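Two-component system sensor histidine kinase (Bacteroides thetaiotaomicron, PDB 3OTT) is probably a membrane-bound sensor histidine kinase and transcription regulator, of which this chain is the extracellular part, built from beta-propellers and a beta-sandwich and apparently sensing saccharides. Local coordinates at residues 28-33 against 87-92; 636-641 against 657-662; 47-52 against 678-683. One frame throughout, in Å; residues are numbered along the deposited sequence.

Contact 1: residues 28-33 against 87-92; sequences LQDSEG and YNYRAD. With TBR (hexatantalum dodecabromide), chain D.
Asp30 and Tyr89 meet where loops of two successive four-stranded blades of a beta-propeller come together: 28-33 follows strand 24-29 of one blade, and 87-92 leaves strand 84-88 of the next. CB of Asp30 lies 3.7 Å from Tyr89 OH, and the carboxylate and ring planes are only 16° apart. Chi1 of 56° sets Asp30 CG between the backbone N and carbonyl carbon, where OD1 accepts from Glu32 N in an Asx turn; this accompanies the type I turn from Asp30 to Gly33. OD2 accepts from Trp36 NE1 and forms a salt bridge with Arg660 NH1.

Glu32 and Arg90 supply the charged part. Their side chains cross at about a right angle, with OE2 of Glu32 3.5 Å from NH2 of Arg90, a long salt bridge. Arg90 is extended from CG to NE, and its end comes nearer to the turn than the direction of its CB bond alone would suggest; its NE is held by Asn73 O, and CE1 of Tyr89 lies 4.2 Å above one face of its guanidinium, offset toward the rim. At the root of this arm, Asn88 OD1 accepts from both Arg90 N and Ala91 N. Glu32 OE2 also bonds Tyr661 OH, so OE2 is shared by Arg90, that hydroxyl and a water.

The tantalum bromide cluster touches the turn's backbone, with Ser31 O 3.3 Å from BR8. Ser31 OG bonds Asn73 OD1. Between the loops a single water joins three side chains: it donates to Ser31 OG and to Glu32 OE2, and lies a short 2.5 Å from Tyr89 OH.

Contact 2: residues 636-641 against 657-662; sequences ILLTAL and PNIRYT
Leu637 and Arg660 open the contact side by side, their side chains pointing the same way. CD2 of Leu637 reaches NE of Arg660 at 3.6 Å, so a methyl group rests against the inner end of the guanidinium. The strand 637-643 belongs to the beta-sandwich domain, the part that carries the Y_Y_Y family signature, and 657-662 is a loop of the same domain with a short 3-10 segment at 659-660.

Leu638 comes next and contributes both backbone and side chain. Its carbonyl O receives a CA-H...O contact from Arg660 CA at 3.3 Å, with an angle of 127° at the hydrogen, while its CB packs on CG1 of Ile659 at 4.0 Å. The CB of Thr639 is directed away from the loop, and its OG1 bonds Asp47 OD2. At Ala640 the backbone N is the touching atom, 3.7 Å from CG2 of Ile659. Leu641 completes the row with CB 4.2 Å from CG1 of the same isoleucine. Ile659 can serve both leucines because chi1 of -166° holds CG1 anti to its backbone N, while CG2 is applied to the strand's backbone; Leu742 of strand 740-746 also touches it.

Arg660 runs extended from CG to NE, and Tyr661 OH lies 3.1 Å above the centre of its guanidinium. NH1 reaches Asp30 of the propeller. The chemistry therefore divides: aliphatic packing and one weak CH...O contact hold the loop to its own strand, while the arginine's charged end is directed to the neighbouring domain.

Contact 3: residues 47-52 against 678-683; sequences DGYSTQ and LSDLPY
Ser679 and Asp47 form the one hydrogen bond between these segments: Ser679 OG donates to Asp47 O at 2.6 Å, in the carbonyl plane with a C=O...donor angle of 153°. Chi1 of 168° puts OG anti to its own backbone N, from where it also accepts from Leu681 N, an ST turn. The hydroxyl is thus used in both directions. Within 47-52, Asp47 OD1 accepts from the N-H groups of Tyr49 and Ser50, the former, an Asx turn, on the anti side of the carboxylate and the latter on the syn side.

Aromatic and apolar packing surrounds this polar centre. The Tyr49 ring presents an edge, in plane, to Ser679 OG, 3.8 Å from CD1. Beside it CE1 touches CG of Pro682 at 3.7 Å, the two side chains crossing at about a right angle, and Lys688 adds a cation-pi contact to the ring. From the other segment Tyr683 brings CE1 to 3.6 Å from Gly48 N, while its OH bonds Tyr46 O and Ile35 N.

Backbone fit is tight at Gly48, whose phi of 96° is one a glycine accommodates easily. A CB modelled at this position would lie 2.7 Å from Pro682 CD, a collision.

The contact joins the turn between strands 42-46 and 51-53 of a propeller blade to the end of sandwich strand 674-679. Asp680 OD1 is buried with no partner in the model, although OD2 bonds Asn689. The chemistry implies an interdomain join that combines one short hydrogen bond to a backbone carbonyl with packing of Tyr49, Pro682 and Tyr683, while Asp47 OD1 accepts from the N-H groups of its own turn.

Overall arrangement
From the N terminus, residues 28-33 come first and 47-52 follow, both from one propeller blade. Contact 1 then closes at 87-92, in the next blade, so its loop crosses that of contact 3, which closes only at 678-683, with 625 residues between its segments. Contact 2 lies wholly inside that long loop, closing 636-641 on 657-662 within the sandwich. Strands 637-643 and 674-679 are neighbours in one sheet, which joins contacts 2 and 3 directly. Contacts 1 and 2, centres 12 Å apart, meet through a salt bridge. Together the three tie two adjacent blades to the sandwich domain near the cluster site.

Contact 1: residues 28-33 against 87-92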
# COMPACT_ATOMS: atom_id res chain seq x y z
N LEU B 28 19.19 -15.66 -5.20
CA LEU B 28 18.36 -14.51 -5.55
C LEU B 28 17.15 -15.05 -6.22
O LEU B 28 17.18 -16.12 -6.78
CB LEU B 28 19.11 -13.60 -6.52
CG LEU B 28 20.37 -13.02 -5.91
CD1 LEU B 28 21.29 -12.42 -6.98
CD2 LEU B 28 19.97 -11.99 -4.83
N GLN B 29 16.06 -14.31 -6.18
CA GLN B 29 14.86 -14.69 -6.88
C GLN B 29 14.38 -13.47 -7.65
O GLN B 29 14.12 -12.43 -7.04
CB GLN B 29 13.80 -15.09 -5.88
CG GLN B 29 12.62 -15.71 -6.56
CD GLN B 29 11.56 -16.25 -5.59
OE1 GLN B 29 11.40 -15.72 -4.48
NE2 GLN B 29 10.84 -17.28 -6.02
N ASP B 30 14.32 -13.58 -8.99
CA ASP B 30 13.89 -12.44 -9.82
C ASP B 30 12.39 -12.19 -9.66
O ASP B 30 11.69 -12.99 -9.02
CB ASP B 30 14.32 -12.57 -11.29
CG ASP B 30 13.83 -13.91 -11.98
OD1 ASP B 30 12.62 -14.21 -11.99
OD2 ASP B 30 14.66 -14.60 -12.63
N SER B 31 11.88 -11.10 -10.25
CA SER B 31 10.51 -10.63 -9.94
C SER B 31 9.47 -11.53 -10.59
O SER B 31 8.30 -11.31 -10.42
CB SER B 31 10.30 -9.18 -10.42
OG SER B 31 10.75 -9.08 -11.77
N GLU B 32 9.92 -12.51 -11.35
CA GLU B 32 9.02 -13.48 -12.02
C GLU B 32 9.21 -14.86 -11.39
O GLU B 32 8.70 -15.83 -11.87
CB GLU B 32 9.22 -13.44 -13.56
CG GLU B 32 8.81 -12.05 -14.17
CD GLU B 32 9.45 -11.69 -15.54
OE1 GLU B 32 8.68 -11.51 -16.54
OE2 GLU B 32 10.71 -11.52 -15.61
N GLY B 33 9.93 -14.93 -10.26
CA GLY B 33 10.00 -16.18 -9.47
C GLY B 33 11.10 -17.19 -9.76
O GLY B 33 11.19 -18.19 -9.07
N TYR B 87 25.42 -9.43 -14.48
CA TYR B 87 24.79 -10.32 -15.42
C TYR B 87 23.40 -9.79 -15.79
O TYR B 87 22.54 -9.58 -14.92
CB TYR B 87 24.75 -11.77 -14.86
CG TYR B 87 24.04 -12.77 -15.76
CD1 TYR B 87 24.62 -13.22 -16.97
CD2 TYR B 87 22.81 -13.28 -15.40
CE1 TYR B 87 23.96 -14.15 -17.81
CE2 TYR B 87 22.14 -14.23 -16.21
CZ TYR B 87 22.73 -14.64 -17.40
OH TYR B 87 22.07 -15.56 -18.16
N ASN B 88 23.19 -9.53 -17.07
CA ASN B 88 21.84 -9.15 -17.52
C ASN B 88 21.02 -10.41 -17.74
O ASN B 88 21.21 -11.08 -18.71
CB ASN B 88 21.90 -8.25 -18.78
CG ASN B 88 20.52 -7.76 -19.24
OD1 ASN B 88 19.51 -8.38 -18.93
ND2 ASN B 88 20.49 -6.65 -20.00
N TYR B 89 20.11 -10.72 -16.84
CA TYR B 89 19.43 -11.99 -16.94
C TYR B 89 18.30 -11.99 -18.00
O TYR B 89 17.84 -13.06 -18.43
CB TYR B 89 18.93 -12.41 -15.55
CG TYR B 89 17.71 -11.65 -15.01
CD1 TYR B 89 16.41 -11.96 -15.43
CD2 TYR B 89 17.87 -10.61 -14.10
CE1 TYR B 89 15.30 -11.29 -14.89
CE2 TYR B 89 16.76 -9.92 -13.56
CZ TYR B 89 15.50 -10.24 -13.98
OH TYR B 89 14.46 -9.55 -13.43
N ARG B 90 17.87 -10.81 -18.44
CA ARG B 90 16.84 -10.77 -19.48
C ARG B 90 17.52 -10.95 -20.83
O ARG B 90 17.04 -11.68 -21.68
CB ARG B 90 16.04 -9.45 -19.52
CG ARG B 90 15.11 -9.33 -18.35
CD ARG B 90 14.38 -7.99 -18.36
NE ARG B 90 13.69 -7.88 -17.06
CZ ARG B 90 12.48 -8.34 -16.82
NH1 ARG B 90 11.77 -8.91 -17.82
NH2 ARG B 90 11.95 -8.20 -15.60
N ALA B 91 18.63 -10.28 -21.04
CA ALA B 91 19.34 -10.45 -22.30
C ALA B 91 20.20 -11.73 -22.31
O ALA B 91 20.56 -12.22 -23.36
CB ALA B 91 20.19 -9.19 -22.66
N ASP B 92 20.51 -12.29 -21.13
CA ASP B 92 21.46 -13.40 -21.04
C ASP B 92 22.88 -13.05 -21.56
O ASP B 92 23.46 -13.82 -22.31
CB ASP B 92 20.85 -14.69 -21.69
CG ASP B 92 21.80 -15.89 -21.62
OD1 ASP B 92 22.59 -16.03 -20.65
OD2 ASP B 92 21.81 -16.68 -22.57
TA1 TBR D . 3.56 -14.17 -5.67
TA2 TBR D . 4.84 -16.15 -7.06
TA3 TBR D . 2.06 -15.67 -7.51
TA4 TBR D . 4.00 -15.05 -9.48
TA5 TBR D . 2.71 -13.02 -8.04
TA6 TBR D . 5.40 -13.54 -7.55
BR1 TBR D . 4.73 -16.12 -4.41
BR2 TBR D . 1.28 -15.24 -5.01
BR3 TBR D . 2.17 -12.00 -5.71
BR4 TBR D . 5.44 -12.46 -5.18
BR5 TBR D . 3.04 -18.02 -6.88
BR6 TBR D . 0.25 -13.94 -8.19
BR7 TBR D . 2.77 -13.05 -10.65
BR8 TBR D . 6.17 -13.75 -10.04
BR9 TBR D . 5.43 -17.22 -9.37
BRA TBR D . 1.87 -16.50 -9.99
BRB TBR D . 4.54 -11.19 -8.26
BRC TBR D . 7.24 -15.26 -6.87
O HOH W 1 12.33 -10.89 -13.55

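Contact 2: residues 636-641 against 657-662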
# COMPACT_ATOMS: atom_id res chain seq x y z
N ILE B 636 3.47 -21.03 -17.16
CA ILE B 636 4.51 -21.88 -17.72
C ILE B 636 5.54 -20.96 -18.35
O ILE B 636 5.16 -20.05 -19.01
CB ILE B 636 3.89 -22.73 -18.83
CG1 ILE B 636 2.69 -23.48 -18.27
CG2 ILE B 636 4.93 -23.60 -19.59
CD1 ILE B 636 1.89 -24.18 -19.39
N LEU B 637 6.83 -21.22 -18.11
CA LEU B 637 7.96 -20.56 -18.74
C LEU B 637 8.79 -21.59 -19.50
O LEU B 637 8.85 -22.77 -19.17
CB LEU B 637 8.96 -20.07 -17.69
CG LEU B 637 8.75 -18.95 -16.66
CD1 LEU B 637 7.65 -19.26 -15.66
CD2 LEU B 637 10.09 -18.76 -15.91
N LEU B 638 9.50 -21.10 -20.49
CA LEU B 638 10.43 -21.92 -21.21
C LEU B 638 11.79 -21.55 -20.67
O LEU B 638 12.11 -20.39 -20.55
CB LEU B 638 10.30 -21.59 -22.70
CG LEU B 638 9.54 -22.53 -23.63
CD1 LEU B 638 8.49 -23.31 -22.95
CD2 LEU B 638 8.98 -21.71 -24.81
N THR B 639 12.59 -22.54 -20.32
CA THR B 639 13.81 -22.24 -19.55
C THR B 639 15.05 -22.72 -20.27
O THR B 639 16.19 -22.44 -19.82
CB THR B 639 13.73 -22.85 -18.10
OG1 THR B 639 13.44 -24.23 -18.18
CG2 THR B 639 12.54 -22.26 -17.35
N ALA B 640 14.86 -23.44 -21.38
CA ALA B 640 16.02 -23.85 -22.20
C ALA B 640 15.68 -24.19 -23.64
O ALA B 640 14.68 -24.82 -23.93
CB ALA B 640 16.73 -25.01 -21.55
N LEU B 641 16.56 -23.80 -24.56
CA LEU B 641 16.41 -24.19 -25.95
C LEU B 641 17.64 -25.02 -26.36
O LEU B 641 18.77 -24.59 -26.14
CB LEU B 641 16.31 -22.94 -26.84
CG LEU B 641 16.32 -23.16 -28.37
CD1 LEU B 641 15.09 -23.92 -28.81
CD2 LEU B 641 16.36 -21.86 -29.09
N PRO B 657 17.81 -16.11 -29.40
CA PRO B 657 17.43 -15.14 -28.34
C PRO B 657 17.27 -15.87 -26.99
O PRO B 657 17.54 -17.07 -26.90
CB PRO B 657 16.10 -14.57 -28.86
CG PRO B 657 15.46 -15.81 -29.55
CD PRO B 657 16.64 -16.64 -30.12
N ASN B 658 16.96 -15.10 -25.93
CA ASN B 658 16.61 -15.68 -24.63
C ASN B 658 15.23 -16.23 -24.71
O ASN B 658 14.23 -15.48 -24.75
CB ASN B 658 16.72 -14.70 -23.46
CG ASN B 658 16.76 -15.45 -22.08
OD1 ASN B 658 16.34 -16.60 -21.97
ND2 ASN B 658 17.28 -14.81 -21.07
N ILE B 659 15.19 -17.57 -24.68
CA ILE B 659 13.98 -18.35 -24.87
C ILE B 659 12.91 -17.99 -23.84
O ILE B 659 11.72 -18.04 -24.13
CB ILE B 659 14.29 -19.88 -24.86
CG1 ILE B 659 13.12 -20.70 -25.40
CG2 ILE B 659 14.67 -20.41 -23.43
CD1 ILE B 659 12.78 -20.42 -26.84
N ARG B 660 13.32 -17.59 -22.63
CA ARG B 660 12.35 -17.24 -21.60
C ARG B 660 11.53 -15.99 -21.94
O ARG B 660 10.42 -15.87 -21.47
CB ARG B 660 13.08 -17.09 -20.27
CG ARG B 660 12.19 -16.83 -19.01
CD ARG B 660 13.06 -16.33 -17.84
NE ARG B 660 12.23 -16.00 -16.69
CZ ARG B 660 12.68 -15.60 -15.50
NH1 ARG B 660 13.97 -15.47 -15.27
NH2 ARG B 660 11.81 -15.36 -14.54
N TYR B 661 12.08 -15.10 -22.79
CA TYR B 661 11.50 -13.78 -23.07
C TYR B 661 11.10 -13.57 -24.53
O TYR B 661 11.09 -12.41 -25.01
CB TYR B 661 12.48 -12.67 -22.62
CG TYR B 661 12.63 -12.66 -21.11
CD1 TYR B 661 11.56 -12.28 -20.26
CD2 TYR B 661 13.82 -13.08 -20.53
CE1 TYR B 661 11.71 -12.32 -18.88
CE2 TYR B 661 13.98 -13.13 -19.14
CZ TYR B 661 12.94 -12.74 -18.33
OH TYR B 661 13.14 -12.83 -16.98
N THR B 662 10.85 -14.66 -25.24
CA THR B 662 10.56 -14.56 -26.66
C THR B 662 9.25 -15.22 -26.93
O THR B 662 9.01 -16.32 -26.45
CB THR B 662 11.61 -15.26 -27.55
OG1 THR B 662 12.89 -15.11 -26.97
CG2 THR B 662 11.67 -14.55 -28.86

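Contact 3: residues 47-52 against 678-683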
# COMPACT_ATOMS: atom_id res chain seq x y z
N ASP B 47 15.09 -24.25 -12.08
CA ASP B 47 13.68 -24.01 -12.42
C ASP B 47 12.75 -25.01 -11.75
O ASP B 47 11.57 -25.10 -12.14
CB ASP B 47 13.48 -24.08 -13.94
CG ASP B 47 13.78 -25.48 -14.54
OD1 ASP B 47 14.08 -26.42 -13.74
OD2 ASP B 47 13.67 -25.64 -15.79
N GLY B 48 13.25 -25.78 -10.80
CA GLY B 48 12.43 -26.74 -10.11
C GLY B 48 12.54 -28.14 -10.71
O GLY B 48 12.02 -29.06 -10.13
N TYR B 49 13.23 -28.29 -11.86
CA TYR B 49 13.46 -29.58 -12.52
C TYR B 49 14.95 -29.83 -12.61
O TYR B 49 15.39 -30.86 -12.18
CB TYR B 49 12.87 -29.59 -13.95
CG TYR B 49 11.35 -29.64 -13.97
CD1 TYR B 49 10.57 -28.47 -13.79
CD2 TYR B 49 10.69 -30.86 -14.14
CE1 TYR B 49 9.18 -28.55 -13.81
CE2 TYR B 49 9.30 -30.93 -14.18
CZ TYR B 49 8.55 -29.78 -13.99
OH TYR B 49 7.17 -29.90 -14.03
N SER B 50 15.71 -28.90 -13.19
CA SER B 50 17.15 -29.07 -13.26
C SER B 50 17.87 -27.74 -13.07
O SER B 50 17.27 -26.68 -13.20
CB SER B 50 17.56 -29.65 -14.61
OG SER B 50 17.14 -28.79 -15.63
N THR B 51 19.16 -27.84 -12.76
CA THR B 51 20.05 -26.72 -12.69
C THR B 51 20.61 -26.36 -14.05
O THR B 51 20.76 -27.21 -14.91
CB THR B 51 21.20 -26.96 -11.68
OG1 THR B 51 22.04 -28.02 -12.17
CG2 THR B 51 20.65 -27.34 -10.32
N GLN B 52 20.93 -25.10 -14.24
CA GLN B 52 21.52 -24.66 -15.49
C GLN B 52 22.63 -23.62 -15.23
O GLN B 52 22.45 -22.64 -14.49
CB GLN B 52 20.40 -24.07 -16.40
CG GLN B 52 20.85 -23.66 -17.78
CD GLN B 52 19.70 -23.07 -18.63
OE1 GLN B 52 19.81 -22.00 -19.22
NE2 GLN B 52 18.59 -23.77 -18.66
N LEU B 678 10.56 -26.82 -20.12
CA LEU B 678 9.46 -25.97 -19.67
C LEU B 678 9.40 -26.05 -18.14
O LEU B 678 9.79 -27.07 -17.56
CB LEU B 678 8.12 -26.45 -20.30
CG LEU B 678 7.58 -27.81 -19.81
CD1 LEU B 678 6.64 -27.67 -18.60
CD2 LEU B 678 6.86 -28.50 -20.91
N SER B 679 8.91 -25.02 -17.48
CA SER B 679 8.65 -25.16 -16.04
C SER B 679 7.59 -24.17 -15.59
O SER B 679 7.53 -23.06 -16.11
CB SER B 679 9.95 -24.94 -15.26
OG SER B 679 9.69 -24.81 -13.87
N ASP B 680 6.80 -24.53 -14.60
CA ASP B 680 5.94 -23.59 -13.93
C ASP B 680 6.48 -23.31 -12.50
O ASP B 680 5.75 -22.85 -11.61
CB ASP B 680 4.51 -24.11 -13.88
CG ASP B 680 4.37 -25.49 -13.13
OD1 ASP B 680 5.38 -26.16 -12.73
OD2 ASP B 680 3.19 -25.92 -12.97
N LEU B 681 7.77 -23.56 -12.30
CA LEU B 681 8.49 -23.23 -11.03
C LEU B 681 7.87 -23.96 -9.84
O LEU B 681 7.40 -23.33 -8.93
CB LEU B 681 8.47 -21.72 -10.74
CG LEU B 681 8.94 -20.71 -11.82
CD1 LEU B 681 8.79 -19.26 -11.21
CD2 LEU B 681 10.34 -20.91 -12.32
N PRO B 682 7.82 -25.29 -9.89
CA PRO B 682 7.12 -26.02 -8.83
C PRO B 682 7.98 -26.24 -7.52
O PRO B 682 7.96 -27.29 -6.89
CB PRO B 682 6.79 -27.35 -9.51
CG PRO B 682 7.98 -27.59 -10.44
CD PRO B 682 8.40 -26.19 -10.91
N TYR B 683 8.69 -25.21 -7.08
CA TYR B 683 9.42 -25.26 -5.82
C TYR B 683 8.63 -25.82 -4.64
O TYR B 683 9.16 -26.62 -3.86
CB TYR B 683 9.93 -23.87 -5.46
CG TYR B 683 10.74 -23.24 -6.57
CD1 TYR B 683 11.75 -23.95 -7.23
CD2 TYR B 683 10.46 -21.94 -6.99
CE1 TYR B 683 12.47 -23.38 -8.29
CE2 TYR B 683 11.16 -21.36 -8.03
CZ TYR B 683 12.19 -22.09 -8.67
OH TYR B 683 12.89 -21.45 -9.69